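Local coordinates for protein glucokinase (PDB 6EDI) that probably phosphorylates D-glucose at the expense of ATP, as a dimeric glucokinase of the parasite Leishmania braziliensis caught in its open conformation, at residues P120-N123 with G124-G128; R372-H376 with A377-Q381. All coordinates share one frame; numbering follows the deposited sequence.

In the fold
Along the chain the two contacts come in series, neither nesting nor crossing. Contact 1 follows strand 110-117 of the first six-stranded sheet and closes a short hairpin, strand 121-122 turning back into strand 126-127, which in turn pairs with strand 137-138 and lies against strand 152-156. Much later, contact 2 closes the bend between helix 363-373 and helix 377-382, next to helix 317-341 and just before strand 389-393 of the second six-stranded sheet. The centres of contacts 1 and 2 lie about 36 Å apart and their nearest atoms about 27 Å, without touching. What they share is the second subunit, against which both pack.

Contact 1: P120-N123 with G124-G128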
# COMPACT_ATOMS: atom_id res chain seq x y z
N PRO A 120 -8.45 3.41 -15.07
CA PRO A 120 -8.40 3.87 -13.68
C PRO A 120 -9.77 3.70 -13.01
O PRO A 120 -10.80 3.77 -13.69
CB PRO A 120 -8.04 5.35 -13.82
CG PRO A 120 -8.60 5.75 -15.14
CD PRO A 120 -8.48 4.53 -16.03
N VAL A 121 -9.75 3.44 -11.70
CA VAL A 121 -10.97 3.20 -10.93
C VAL A 121 -10.93 4.12 -9.73
O VAL A 121 -9.89 4.22 -9.08
CB VAL A 121 -11.03 1.74 -10.42
CG1 VAL A 121 -12.22 1.53 -9.50
CG2 VAL A 121 -11.08 0.76 -11.58
N THR A 122 -12.05 4.77 -9.42
CA THR A 122 -12.12 5.66 -8.27
C THR A 122 -12.97 5.07 -7.15
O THR A 122 -14.18 4.92 -7.31
CB THR A 122 -12.70 7.03 -8.64
OG1 THR A 122 -11.83 7.66 -9.59
CG2 THR A 122 -12.80 7.91 -7.40
N ASN A 123 -12.32 4.75 -6.03
CA ASN A 123 -13.00 4.23 -4.85
C ASN A 123 -13.87 2.99 -5.14
O ASN A 123 -14.83 2.69 -4.41
CB ASN A 123 -13.79 5.35 -4.15
CG ASN A 123 -12.86 6.40 -3.53
OD1 ASN A 123 -11.72 6.12 -3.23
ND2 ASN A 123 -13.37 7.62 -3.34
N GLY A 124 -13.52 2.27 -6.20
CA GLY A 124 -14.27 1.10 -6.63
C GLY A 124 -15.69 1.41 -7.08
O GLY A 124 -16.51 0.50 -7.16
N GLN A 125 -15.97 2.67 -7.37
CA GLN A 125 -17.34 3.13 -7.60
C GLN A 125 -17.51 3.75 -8.99
O GLN A 125 -18.63 3.90 -9.50
CB GLN A 125 -17.72 4.16 -6.54
CG GLN A 125 -17.90 3.60 -5.15
CD GLN A 125 -18.13 4.69 -4.12
OE1 GLN A 125 -17.75 5.84 -4.33
NE2 GLN A 125 -18.75 4.33 -3.01
N LEU A 126 -16.39 4.11 -9.58
CA LEU A 126 -16.40 4.86 -10.82
C LEU A 126 -15.12 4.49 -11.55
O LEU A 126 -14.04 4.53 -10.97
CB LEU A 126 -16.45 6.35 -10.48
CG LEU A 126 -16.60 7.47 -11.49
CD1 LEU A 126 -17.18 8.68 -10.78
CD2 LEU A 126 -15.25 7.82 -12.11
N ALA A 127 -15.24 4.09 -12.81
CA ALA A 127 -14.04 3.78 -13.59
C ALA A 127 -13.86 4.86 -14.64
O ALA A 127 -14.69 5.00 -15.54
CB ALA A 127 -14.14 2.40 -14.22
N GLY A 128 -12.78 5.63 -14.49
CA GLY A 128 -12.61 6.91 -15.16
C GLY A 128 -12.36 6.77 -16.63
O GLY A 128 -12.55 5.67 -17.16
O HOH W 1 -10.58 2.13 -6.43
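Thr122 O is gripped from the far side of the turn by two backbone amides, Gln125 N at 2.9 Å and, in a weak bond, Leu126 N at 3.3 Å. Two consecutive residues thus face Thr122 alone, the signature of a classic beta bulge, here set where the antiparallel hairpin 121-127 reverses. The return bond of this hydrogen-bonded pair, from Thr122 N to Leu126 O, is nearly straight (175°), and at the open end Gly128 N gives its hydrogen to Pro120 O at 2.8 Å. Asn123 and Gly124 both take positive phi angles to make the turn, the latter with 65°, a value that favours glycine. Val121, with CG1 anti to the backbone N (chi1 174°), lays that branch over the turn, Val121 CG1 lying 3.6 Å from Gly124 CA. Its other methyl, CG2, makes a looser apolar contact with Ala127 CB on the same face. Gln125 passes its CG 3.3 Å from Asn123 O as its extended chain leaves the turn. A water accepts from Gly124 N at 3.0 Å. The Asn123 amide leads away from the hairpin, and its ND2 bonds to Arg202 O of the second subunit, while Val121 and Ala127 rest on Leu154 of strand 152-156. Backbone bonding therefore fixes the bulged turn, and the asparagine at its tip is spent on the dimer interface.

Contact 2: R372-H376 with A377-Q381; sequences RLHEH and AMERQ
Helix 363-373 ends in a type I turn from Leu373 to His376, and the chain sets off at once into helix 377-382 with His376 as its N-cap. The cap is made by an imidazole: Met378 N donates to His376 ND1 over 2.9 Å, arriving at the ring's edge and close to its plane, with a nearly straight N-H (166°). Holding CG anti to the backbone N (chi1 -164°) brings the ring alongside the first turn, its ND1 edge turned to Met378 N, and His376 CE1 also meets Met378 CG at 3.4 Å. At its far nitrogen, NE2, the ring bonds to Glu336 of helix 317-341. His376 O serves the same helix start, accepting from both Glu379 N and Arg380 N, each at 3.0 Å. Arg380 then runs its extended chain back along the turn until Arg380 NE reaches Glu375 O at 2.6 Å; the oxygen lies in the guanidinium plane, although the donor stands above the plane of the carbonyl. Arg380 NH2 passes 3.6 Å from Glu375 CB, alongside the glutamate. Glu379 bends at chi2 (62°) and stacks its carboxylate over one face of the His374 ring, OE2 lying 4.1 Å above the ring plane and over its centre, while OE1 takes a hydrogen bond from Ser386 N. Accepting from Met378 N requires a lone pair on ND1, so the cap is consistent with a neutral His376 carrying its hydrogen on NE2 toward Glu336, which couples the start of the new helix to helix 317-341.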
# COMPACT_ATOMS: atom_id res chain seq x y z
N ARG A 372 20.10 -10.45 -7.43
CA ARG A 372 19.75 -9.07 -7.71
C ARG A 372 18.90 -8.48 -6.59
O ARG A 372 19.17 -7.36 -6.13
CB ARG A 372 18.98 -8.98 -9.02
CG ARG A 372 18.48 -7.59 -9.32
CD ARG A 372 19.61 -6.57 -9.33
NE ARG A 372 19.12 -5.23 -9.59
CZ ARG A 372 18.64 -4.42 -8.65
NH1 ARG A 372 18.56 -4.85 -7.40
NH2 ARG A 372 18.21 -3.20 -8.95
N LEU A 373 17.87 -9.21 -6.17
CA LEU A 373 17.01 -8.76 -5.08
C LEU A 373 17.88 -8.36 -3.91
O LEU A 373 17.66 -7.32 -3.28
CB LEU A 373 16.06 -9.89 -4.66
CG LEU A 373 14.96 -9.51 -3.69
CD1 LEU A 373 13.86 -8.77 -4.45
CD2 LEU A 373 14.42 -10.74 -2.98
N HIS A 374 18.90 -9.18 -3.66
CA HIS A 374 19.75 -9.00 -2.49
C HIS A 374 20.75 -7.85 -2.57
O HIS A 374 21.49 -7.63 -1.62
CB HIS A 374 20.45 -10.32 -2.14
CG HIS A 374 19.53 -11.39 -1.65
ND1 HIS A 374 19.99 -12.59 -1.15
CD2 HIS A 374 18.18 -11.45 -1.57
CE1 HIS A 374 18.96 -13.34 -0.78
NE2 HIS A 374 17.85 -12.67 -1.03
N GLU A 375 20.75 -7.09 -3.68
CA GLU A 375 21.63 -5.93 -3.80
C GLU A 375 21.11 -4.71 -3.05
O GLU A 375 21.85 -3.75 -2.83
CB GLU A 375 21.86 -5.56 -5.27
CG GLU A 375 22.37 -6.71 -6.15
CD GLU A 375 22.68 -6.28 -7.58
OE1 GLU A 375 22.63 -5.07 -7.89
OE2 GLU A 375 22.97 -7.17 -8.42
N HIS A 376 19.83 -4.75 -2.67
CA HIS A 376 19.17 -3.64 -1.97
C HIS A 376 19.88 -3.34 -0.65
O HIS A 376 20.29 -4.26 0.06
CB HIS A 376 17.70 -3.98 -1.67
CG HIS A 376 16.87 -2.79 -1.31
ND1 HIS A 376 16.93 -2.18 -0.07
CD2 HIS A 376 15.96 -2.08 -2.03
CE1 HIS A 376 16.10 -1.15 -0.04
NE2 HIS A 376 15.50 -1.07 -1.22
N ALA A 377 20.02 -2.06 -0.33
CA ALA A 377 20.72 -1.63 0.89
C ALA A 377 20.15 -2.25 2.15
O ALA A 377 20.86 -2.46 3.13
CB ALA A 377 20.69 -0.12 1.01
N MET A 378 18.85 -2.53 2.13
CA MET A 378 18.17 -3.02 3.33
C MET A 378 18.24 -4.54 3.46
O MET A 378 17.94 -5.11 4.52
CB MET A 378 16.72 -2.54 3.35
CG MET A 378 16.58 -1.02 3.35
SD MET A 378 17.20 -0.31 4.91
CE MET A 378 15.82 -0.66 6.00
N GLU A 379 18.63 -5.21 2.37
CA GLU A 379 18.92 -6.63 2.46
C GLU A 379 20.37 -6.76 2.91
O GLU A 379 20.70 -7.58 3.76
CB GLU A 379 18.70 -7.33 1.12
CG GLU A 379 19.05 -8.81 1.14
CD GLU A 379 18.20 -9.60 2.11
OE1 GLU A 379 17.07 -9.16 2.41
OE2 GLU A 379 18.67 -10.66 2.58
N ARG A 380 21.24 -5.95 2.31
CA ARG A 380 22.64 -5.98 2.69
C ARG A 380 22.81 -5.73 4.18
O ARG A 380 23.56 -6.44 4.86
CB ARG A 380 23.43 -4.94 1.88
CG ARG A 380 23.48 -5.26 0.37
CD ARG A 380 24.24 -4.18 -0.41
NE ARG A 380 24.17 -4.30 -1.87
CZ ARG A 380 25.22 -4.55 -2.65
NH1 ARG A 380 26.42 -4.72 -2.12
NH2 ARG A 380 25.08 -4.63 -3.97
N GLN A 381 22.10 -4.74 4.70
CA GLN A 381 22.26 -4.37 6.11
C GLN A 381 21.43 -5.21 7.07
O GLN A 381 21.90 -5.54 8.17
CB GLN A 381 21.95 -2.89 6.32
CG GLN A 381 22.86 -1.94 5.56
CD GLN A 381 22.46 -0.50 5.75
OE1 GLN A 381 21.64 0.04 4.98
NE2 GLN A 381 23.02 0.15 6.76